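Local coordinates for protein diol-dehydratase (Roseburia inulinivorans, PDB 5I2A) that probably acts as a glycyl radical lyase, a B12-independent diol dehydratase of the pyruvate formate-lyase-like family that dehydrates 1,2-propanediol, at residues A[4-16]-A[360-374]. Numbering follows the deposited sequence.
Sequences YDSTPIAKSDRIK and TNDLSFMCITASEHV
His373 is sandwiched: Lys11 CB sits over the centre of one ring face, 3.4 Å from the centroid, while Thr369 CG2, one helical turn earlier, lies over the opposite face, offset toward the rim. Ile9 O meets the ring edge in plane, 3.1 Å from CE1, and a water bridges Ile9 O and NE2; ND1 is hydrogen-bonded to Asp317. The lysine chain slides past the imidazole in the reverse direction, bends at chi3 (112°), and NZ donates a hydrogen bond to His373 O, 3.0 Å, near the end of helix 362-374. Replacing His373 by an alanine would probably strip Lys11 CB of its ring platform and leave Asp317 without this partner. Toward Tyr4, the first modelled residue, the chain is tied to the helix by a nearly straight hydrogen bond (173°) from Asp5 N to the syn lone pair of Asp362 OD1, 2.7 Å. Phe365 carries Ser6 CB over one face, 3.7 Å from its centroid; in one of two conformers the Tyr4 ring meets Phe365 obliquely and takes a CH-pi contact from Thr360 CG2. Between these ends, a water joins Ile9 N to Thr369 OG1, also bonded to Arg396, and Ile9 CD1 rests 3.7 Å from Met366 CE. The N-terminal arm thus runs along helix 362-374 before turning into helix 14-22; helix 309-323 packs against Ile9 and Ile15, helix 295-303 against Met366, and helix 391-402 against Phe365.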
ATOM      1  N   TYR A   4     -32.143   1.058 -41.378  0.67 31.10           N
ATOM      2  CA  TYR A   4     -31.279  -0.112 -41.499  0.67 33.55           C
ATOM      3  C   TYR A   4     -31.749  -1.110 -42.564  0.67 33.69           C
ATOM      4  O   TYR A   4     -32.933  -1.184 -42.879  0.67 33.65           O
ATOM      5  CB  TYR A   4     -31.160  -0.821 -40.144  0.67 28.33           C
ATOM      6  CG  TYR A   4     -32.478  -1.107 -39.457  0.67 23.02           C
ATOM      7  CD1 TYR A   4     -33.278  -2.168 -39.860  0.67 27.19           C
ATOM      8  CD2 TYR A   4     -32.905  -0.335 -38.391  0.67 22.51           C
ATOM      9  CE1 TYR A   4     -34.475  -2.441 -39.227  0.67 22.42           C
ATOM     10  CE2 TYR A   4     -34.100  -0.598 -37.754  0.67 22.28           C
ATOM     11  CZ  TYR A   4     -34.881  -1.655 -38.176  0.67 24.75           C
ATOM     12  OH  TYR A   4     -36.073  -1.923 -37.544  0.67 41.07           O
ATOM     13  N   ASP A   5     -30.803  -1.882 -43.095  1.00 30.37           N
ATOM     14  CA  ASP A   5     -31.077  -2.910 -44.101  1.00 33.69           C
ATOM     15  C   ASP A   5     -30.764  -4.295 -43.538  1.00 33.41           C
ATOM     16  O   ASP A   5     -29.605  -4.715 -43.514  1.00 33.58           O
ATOM     17  CB  ASP A   5     -30.260  -2.649 -45.372  1.00 32.31           C
ATOM     18  CG  ASP A   5     -30.440  -3.731 -46.440  1.00 37.58           C
ATOM     19  OD1 ASP A   5     -31.323  -4.605 -46.313  1.00 35.98           O
ATOM     20  OD2 ASP A   5     -29.682  -3.694 -47.432  1.00 41.41           O
ATOM     21  N   SER A   6     -31.807  -5.010 -43.125  1.00 29.31           N
ATOM     22  CA  SER A   6     -31.651  -6.265 -42.397  1.00 25.59           C
ATOM     23  C   SER A   6     -31.338  -7.502 -43.244  1.00 28.69           C
ATOM     24  O   SER A   6     -31.238  -8.604 -42.703  1.00 27.40           O
ATOM     25  CB  SER A   6     -32.913  -6.541 -41.572  1.00 24.55           C
ATOM     26  OG  SER A   6     -34.031  -6.805 -42.394  1.00 33.26           O
ATOM     27  N   THR A   7     -31.187  -7.347 -44.556  1.00 30.43           N
ATOM     28  CA  THR A   7     -30.845  -8.502 -45.382  1.00 29.14           C
ATOM     29  C   THR A   7     -29.447  -8.995 -44.992  1.00 28.04           C
ATOM     30  O   THR A   7     -28.520  -8.197 -44.874  1.00 28.34           O
ATOM     31  CB  THR A   7     -30.889  -8.188 -46.903  1.00 29.51           C
ATOM     32  OG1 THR A   7     -29.833  -7.289 -47.243  1.00 45.43           O
ATOM     33  CG2 THR A   7     -32.210  -7.563 -47.298  1.00 27.15           C
ATOM     34  N   PRO A   8     -29.305 -10.309 -44.762  1.00 23.57           N
ATOM     35  CA  PRO A   8     -28.016 -10.916 -44.399  1.00 24.45           C
ATOM     36  C   PRO A   8     -26.966 -10.737 -45.492  1.00 32.05           C
ATOM     37  O   PRO A   8     -27.270 -10.932 -46.667  1.00 27.24           O
ATOM     38  CB  PRO A   8     -28.360 -12.400 -44.217  1.00 28.03           C
ATOM     39  CG  PRO A   8     -29.814 -12.414 -43.889  1.00 32.29           C
ATOM     40  CD  PRO A   8     -30.415 -11.270 -44.667  1.00 23.87           C
ATOM     41  N   ILE A   9     -25.750 -10.373 -45.098  1.00 24.89           N
ATOM     42  CA  ILE A   9     -24.651 -10.151 -46.028  1.00 22.31           C
ATOM     43  C   ILE A   9     -23.880 -11.454 -46.236  1.00 24.99           C
ATOM     44  O   ILE A   9     -23.777 -12.266 -45.322  1.00 25.54           O
ATOM     45  CB  ILE A   9     -23.726  -9.039 -45.502  1.00 23.62           C
ATOM     46  CG1 ILE A   9     -24.505  -7.726 -45.400  1.00 22.88           C
ATOM     47  CG2 ILE A   9     -22.528  -8.856 -46.389  1.00 22.34           C
ATOM     48  CD1 ILE A   9     -23.817  -6.675 -44.560  1.00 23.58           C
ATOM     49  N   ALA A  10     -23.371 -11.674 -47.446  1.00 22.02           N
ATOM     50  CA  ALA A  10     -22.742 -12.946 -47.787  1.00 23.90           C
ATOM     51  C   ALA A  10     -21.491 -13.202 -46.961  1.00 19.08           C
ATOM     52  O   ALA A  10     -20.850 -12.273 -46.464  1.00 23.81           O
ATOM     53  CB  ALA A  10     -22.400 -12.997 -49.282  1.00 22.36           C
ATOM     54  N   LYS A  11     -21.165 -14.476 -46.821  1.00 16.80           N
ATOM     55  CA  LYS A  11     -19.998 -14.913 -46.089  1.00 20.03           C
ATOM     56  C   LYS A  11     -18.819 -15.171 -47.026  1.00 26.01           C
ATOM     57  O   LYS A  11     -18.933 -15.949 -47.966  1.00 28.31           O
ATOM     58  CB  LYS A  11     -20.328 -16.179 -45.292  1.00 21.34           C
ATOM     59  CG  LYS A  11     -19.125 -16.782 -44.549  1.00 21.98           C
ATOM     60  CD  LYS A  11     -19.558 -17.847 -43.549  1.00 20.46           C
ATOM     61  CE  LYS A  11     -19.106 -19.222 -43.951  1.00 28.41           C
ATOM     62  NZ  LYS A  11     -18.948 -20.115 -42.773  1.00 30.05           N
ATOM     63  N   SER A  12     -17.691 -14.526 -46.753  1.00 22.25           N
ATOM     64  CA  SER A  12     -16.453 -14.764 -47.495  1.00 23.56           C
ATOM     65  C   SER A  12     -15.885 -16.166 -47.263  1.00 25.10           C
ATOM     66  O   SER A  12     -16.022 -16.730 -46.174  1.00 21.59           O
ATOM     67  CB  SER A  12     -15.405 -13.718 -47.116  1.00 21.67           C
ATOM     68  OG  SER A  12     -14.121 -14.081 -47.592  1.00 25.69           O
ATOM     69  N   ASP A  13     -15.228 -16.713 -48.284  0.61 23.84           N
ATOM     70  CA  ASP A  13     -14.677 -18.063 -48.199  0.61 22.02           C
ATOM     71  C   ASP A  13     -13.460 -18.104 -47.274  0.61 21.52           C
ATOM     72  O   ASP A  13     -13.024 -19.176 -46.854  0.61 20.07           O
ATOM     73  CB  ASP A  13     -14.308 -18.597 -49.597  0.61 26.23           C
ATOM     74  CG  ASP A  13     -13.178 -17.813 -50.262  0.61 26.07           C
ATOM     75  OD1 ASP A  13     -13.135 -16.570 -50.136  0.61 28.46           O
ATOM     76  OD2 ASP A  13     -12.328 -18.449 -50.918  0.61 33.39           O
ATOM     77  N   ARG A  14     -12.921 -16.932 -46.959  1.00 20.75           N
ATOM     78  CA  ARG A  14     -11.810 -16.815 -46.008  1.00 21.77           C
ATOM     79  C   ARG A  14     -12.176 -17.358 -44.622  1.00 18.21           C
ATOM     80  O   ARG A  14     -11.364 -17.991 -43.959  1.00 19.26           O
ATOM     81  CB  ARG A  14     -11.381 -15.345 -45.883  1.00 21.45           C
ATOM     82  CG  ARG A  14     -10.167 -15.086 -44.989  1.00 20.42           C
ATOM     83  CD  ARG A  14     -10.063 -13.603 -44.640  1.00 16.41           C
ATOM     84  NE  ARG A  14     -10.285 -12.746 -45.804  1.00 22.77           N
ATOM     85  CZ  ARG A  14      -9.319 -12.254 -46.572  1.00 22.08           C
ATOM     86  NH1 ARG A  14      -8.048 -12.518 -46.302  1.00 18.06           N
ATOM     87  NH2 ARG A  14      -9.623 -11.494 -47.612  1.00 20.41           N
ATOM     88  N   ILE A  15     -13.412 -17.109 -44.202  1.00 19.03           N
ATOM     89  CA  ILE A  15     -13.814 -17.336 -42.815  1.00 20.73           C
ATOM     90  C   ILE A  15     -13.632 -18.784 -42.359  1.00 20.23           C
ATOM     91  O   ILE A  15     -13.022 -19.038 -41.333  1.00 21.64           O
ATOM     92  CB  ILE A  15     -15.283 -16.903 -42.589  1.00 19.35           C
ATOM     93  CG1 ILE A  15     -15.459 -15.437 -42.988  1.00 17.73           C
ATOM     94  CG2 ILE A  15     -15.709 -17.143 -41.140  1.00 17.44           C
ATOM     95  CD1 ILE A  15     -14.366 -14.494 -42.481  1.00 17.24           C
ATOM     96  N   LYS A  16     -14.136 -19.736 -43.127  1.00 20.49           N
ATOM     97  CA  LYS A  16     -14.000 -21.136 -42.746  1.00 17.45           C
ATOM     98  C   LYS A  16     -12.537 -21.562 -42.645  1.00 18.86           C
ATOM     99  O   LYS A  16     -12.176 -22.380 -41.793  1.00 19.30           O
ATOM    100  CB  LYS A  16     -14.736 -22.046 -43.736  1.00 23.67           C
ATOM    101  CG  LYS A  16     -14.593 -23.525 -43.404  1.00 25.58           C
ATOM    102  CD  LYS A  16     -15.507 -24.383 -44.269  1.00 35.91           C
ATOM    103  CE  LYS A  16     -15.666 -25.773 -43.674  1.00 37.71           C
ATOM    104  NZ  LYS A  16     -14.382 -26.515 -43.666  1.00 37.36           N
ATOM    105  N   THR A 360     -31.288   0.117 -32.696  1.00 17.63           N
ATOM    106  CA  THR A 360     -30.992  -0.809 -33.780  1.00 17.47           C
ATOM    107  C   THR A 360     -30.365  -0.087 -34.962  1.00 18.75           C
ATOM    108  O   THR A 360     -30.805   0.984 -35.333  1.00 17.21           O
ATOM    109  CB  THR A 360     -32.267  -1.534 -34.245  1.00 19.02           C
ATOM    110  OG1 THR A 360     -32.862  -2.200 -33.133  1.00 18.63           O
ATOM    111  CG2 THR A 360     -31.955  -2.553 -35.323  1.00 15.58           C
ATOM    112  N   ASN A 361     -29.311  -0.661 -35.526  1.00 19.24           N
ATOM    113  CA  ASN A 361     -28.732  -0.126 -36.746  1.00 18.58           C
ATOM    114  C   ASN A 361     -28.213  -1.267 -37.626  1.00 19.93           C
ATOM    115  O   ASN A 361     -28.425  -2.439 -37.312  1.00 18.68           O
ATOM    116  CB  ASN A 361     -27.629   0.895 -36.427  1.00 17.66           C
ATOM    117  CG  ASN A 361     -26.480   0.308 -35.611  1.00 18.33           C
ATOM    118  OD1 ASN A 361     -25.996  -0.786 -35.883  1.00 19.63           O
ATOM    119  ND2 ASN A 361     -26.011   1.067 -34.629  1.00 19.52           N
ATOM    120  N   ASP A 362     -27.533  -0.931 -38.714  1.00 20.92           N
ATOM    121  CA  ASP A 362     -27.009  -1.948 -39.616  1.00 19.94           C
ATOM    122  C   ASP A 362     -26.056  -2.930 -38.924  1.00 23.70           C
ATOM    123  O   ASP A 362     -26.080  -4.127 -39.202  1.00 17.09           O
ATOM    124  CB  ASP A 362     -26.289  -1.301 -40.802  1.00 20.86           C
ATOM    125  CG  ASP A 362     -27.234  -0.979 -41.963  1.00 27.76           C
ATOM    126  OD1 ASP A 362     -28.252  -1.682 -42.132  1.00 29.68           O
ATOM    127  OD2 ASP A 362     -26.942  -0.035 -42.715  1.00 25.43           O
ATOM    128  N   LEU A 363     -25.209  -2.422 -38.034  1.00 17.55           N
ATOM    129  CA  LEU A 363     -24.249  -3.290 -37.359  1.00 18.20           C
ATOM    130  C   LEU A 363     -24.950  -4.255 -36.402  1.00 13.07           C
ATOM    131  O   LEU A 363     -24.463  -5.363 -36.190  1.00 18.54           O
ATOM    132  CB  LEU A 363     -23.194  -2.464 -36.609  1.00 16.59           C
ATOM    133  CG  LEU A 363     -22.226  -1.671 -37.487  1.00 17.61           C
ATOM    134  CD1 LEU A 363     -21.141  -1.012 -36.654  1.00 17.22           C
ATOM    135  CD2 LEU A 363     -21.585  -2.572 -38.536  1.00 19.75           C
ATOM    136  N   SER A 364     -26.081  -3.841 -35.830  1.00 13.12           N
ATOM    137  CA  SER A 364     -26.853  -4.722 -34.952  1.00 14.68           C
ATOM    138  C   SER A 364     -27.149  -6.060 -35.664  1.00 19.32           C
ATOM    139  O   SER A 364     -26.929  -7.141 -35.104  1.00 15.02           O
ATOM    140  CB  SER A 364     -28.171  -4.062 -34.508  1.00 13.58           C
ATOM    141  OG  SER A 364     -27.978  -2.749 -34.022  1.00 18.20           O
ATOM    142  N   PHE A 365     -27.630  -5.983 -36.902  1.00 17.45           N
ATOM    143  CA  PHE A 365     -27.903  -7.190 -37.689  1.00 14.77           C
ATOM    144  C   PHE A 365     -26.611  -7.896 -38.093  1.00 15.37           C
ATOM    145  O   PHE A 365     -26.539  -9.119 -38.075  1.00 18.97           O
ATOM    146  CB  PHE A 365     -28.736  -6.851 -38.938  1.00 15.34           C
ATOM    147  CG  PHE A 365     -30.122  -6.357 -38.620  1.00 15.33           C
ATOM    148  CD1 PHE A 365     -31.170  -7.241 -38.450  1.00 16.16           C
ATOM    149  CD2 PHE A 365     -30.369  -5.012 -38.468  1.00 18.95           C
ATOM    150  CE1 PHE A 365     -32.435  -6.783 -38.142  1.00 17.40           C
ATOM    151  CE2 PHE A 365     -31.634  -4.554 -38.162  1.00 17.64           C
ATOM    152  CZ  PHE A 365     -32.664  -5.439 -37.990  1.00 13.21           C
ATOM    153  N   MET A 366     -25.583  -7.131 -38.445  1.00 17.68           N
ATOM    154  CA  MET A 366     -24.355  -7.743 -38.946  1.00 15.86           C
ATOM    155  C   MET A 366     -23.610  -8.523 -37.857  1.00 17.08           C
ATOM    156  O   MET A 366     -22.931  -9.500 -38.157  1.00 17.52           O
ATOM    157  CB  MET A 366     -23.461  -6.680 -39.575  1.00 17.18           C
ATOM    158  CG  MET A 366     -24.098  -6.111 -40.867  1.00 19.22           C
ATOM    159  SD  MET A 366     -23.395  -4.560 -41.455  1.00 28.27           S
ATOM    160  CE  MET A 366     -21.766  -5.143 -41.863  1.00 13.70           C
ATOM    161  N   CYS A 367     -23.767  -8.111 -36.599  1.00 15.06           N
ATOM    162  CA  CYS A 367     -23.191  -8.854 -35.476  1.00 15.51           C
ATOM    163  C   CYS A 367     -23.869 -10.218 -35.328  1.00 14.58           C
ATOM    164  O   CYS A 367     -23.219 -11.230 -35.089  1.00 15.86           O
ATOM    165  CB  CYS A 367     -23.308  -8.040 -34.183  1.00 12.20           C
ATOM    166  SG  CYS A 367     -22.242  -6.572 -34.145  1.00 17.13           S
ATOM    167  N   ILE A 368     -25.184 -10.245 -35.485  1.00 16.32           N
ATOM    168  CA  ILE A 368     -25.912 -11.503 -35.457  1.00 16.17           C
ATOM    169  C   ILE A 368     -25.470 -12.417 -36.624  1.00 17.23           C
ATOM    170  O   ILE A 368     -25.266 -13.616 -36.455  1.00 14.35           O
ATOM    171  CB  ILE A 368     -27.426 -11.262 -35.517  1.00 15.75           C
ATOM    172  CG1 ILE A 368     -27.892 -10.515 -34.268  1.00 15.57           C
ATOM    173  CG2 ILE A 368     -28.171 -12.572 -35.648  1.00 18.57           C
ATOM    174  CD1 ILE A 368     -29.357 -10.132 -34.283  1.00 15.02           C
ATOM    175  N   THR A 369     -25.290 -11.827 -37.796  1.00 18.23           N
ATOM    176  CA  THR A 369     -24.861 -12.578 -38.972  1.00 17.95           C
ATOM    177  C   THR A 369     -23.468 -13.155 -38.742  1.00 16.73           C
ATOM    178  O   THR A 369     -23.182 -14.296 -39.119  1.00 18.70           O
ATOM    179  CB  THR A 369     -24.870 -11.696 -40.243  1.00 18.96           C
ATOM    180  OG1 THR A 369     -26.217 -11.325 -40.568  1.00 18.58           O
ATOM    181  CG2 THR A 369     -24.268 -12.440 -41.432  1.00 18.04           C
ATOM    182  N   ALA A 370     -22.601 -12.370 -38.115  1.00 16.14           N
ATOM    183  CA  ALA A 370     -21.238 -12.822 -37.891  1.00 15.35           C
ATOM    184  C   ALA A 370     -21.213 -14.061 -36.989  1.00 15.05           C
ATOM    185  O   ALA A 370     -20.437 -14.980 -37.218  1.00 17.73           O
ATOM    186  CB  ALA A 370     -20.381 -11.700 -37.304  1.00 12.22           C
ATOM    187  N   SER A 371     -22.085 -14.100 -35.992  1.00 14.87           N
ATOM    188  CA  SER A 371     -22.217 -15.298 -35.160  1.00 17.02           C
ATOM    189  C   SER A 371     -22.665 -16.517 -35.983  1.00 21.28           C
ATOM    190  O   SER A 371     -22.246 -17.640 -35.727  1.00 15.91           O
ATOM    191  CB  SER A 371     -23.205 -15.037 -34.022  1.00 13.99           C
ATOM    192  OG  SER A 371     -22.672 -14.123 -33.084  1.00 16.68           O
ATOM    193  N   GLU A 372     -23.528 -16.289 -36.968  1.00 17.41           N
ATOM    194  CA  GLU A 372     -23.984 -17.373 -37.834  1.00 18.21           C
ATOM    195  C   GLU A 372     -22.860 -17.795 -38.786  1.00 16.35           C
ATOM    196  O   GLU A 372     -22.627 -18.977 -38.986  1.00 18.35           O
ATOM    197  CB  GLU A 372     -25.231 -16.942 -38.616  1.00 16.69           C
ATOM    198  CG  GLU A 372     -25.919 -18.039 -39.369  1.00 29.49           C
ATOM    199  CD  GLU A 372     -27.332 -17.639 -39.791  1.00 44.90           C
ATOM    200  OE1 GLU A 372     -27.613 -16.420 -39.900  1.00 40.58           O
ATOM    201  OE2 GLU A 372     -28.166 -18.547 -39.999  1.00 53.75           O
ATOM    202  N   HIS A 373     -22.157 -16.818 -39.347  1.00 15.79           N
ATOM    203  CA  HIS A 373     -21.046 -17.081 -40.257  1.00 17.76           C
ATOM    204  C   HIS A 373     -19.920 -17.880 -39.597  1.00 19.43           C
ATOM    205  O   HIS A 373     -19.491 -18.913 -40.106  1.00 16.61           O
ATOM    206  CB  HIS A 373     -20.465 -15.768 -40.793  1.00 20.08           C
ATOM    207  CG  HIS A 373     -21.269 -15.140 -41.889  1.00 18.30           C
ATOM    208  ND1 HIS A 373     -20.876 -13.976 -42.522  1.00 16.08           N
ATOM    209  CD2 HIS A 373     -22.449 -15.491 -42.450  1.00 14.45           C
ATOM    210  CE1 HIS A 373     -21.768 -13.656 -43.440  1.00 19.56           C
ATOM    211  NE2 HIS A 373     -22.734 -14.557 -43.416  1.00 19.29           N
ATOM    212  N   VAL A 374     -19.436 -17.388 -38.463  1.00 16.29           N
ATOM    213  CA  VAL A 374     -18.277 -17.991 -37.822  1.00 13.44           C
ATOM    214  C   VAL A 374     -18.695 -19.226 -37.042  1.00 15.76           C
ATOM    215  O   VAL A 374     -17.977 -20.206 -37.007  1.00 16.57           O
ATOM    216  CB  VAL A 374     -17.560 -16.971 -36.901  1.00 17.46           C
ATOM    217  CG1 VAL A 374     -16.397 -17.618 -36.169  1.00 11.93           C
ATOM    218  CG2 VAL A 374     -17.068 -15.784 -37.739  1.00 16.27           C
TER
HETATM  219  O   HOH W   1     -27.365  -4.890 -41.744  1.00 21.34           O
HETATM  220  O   HOH W   2     -29.127  -9.737 -41.132  1.00 28.64           O
HETATM  221  O   HOH W   3     -25.410  -9.426 -42.439  1.00 20.74           O
HETATM  222  O   HOH W   4     -25.076 -14.685 -44.625  1.00 25.35           O
HETATM  223  O   HOH W   5     -21.869 -20.621 -41.231  1.00 34.93           O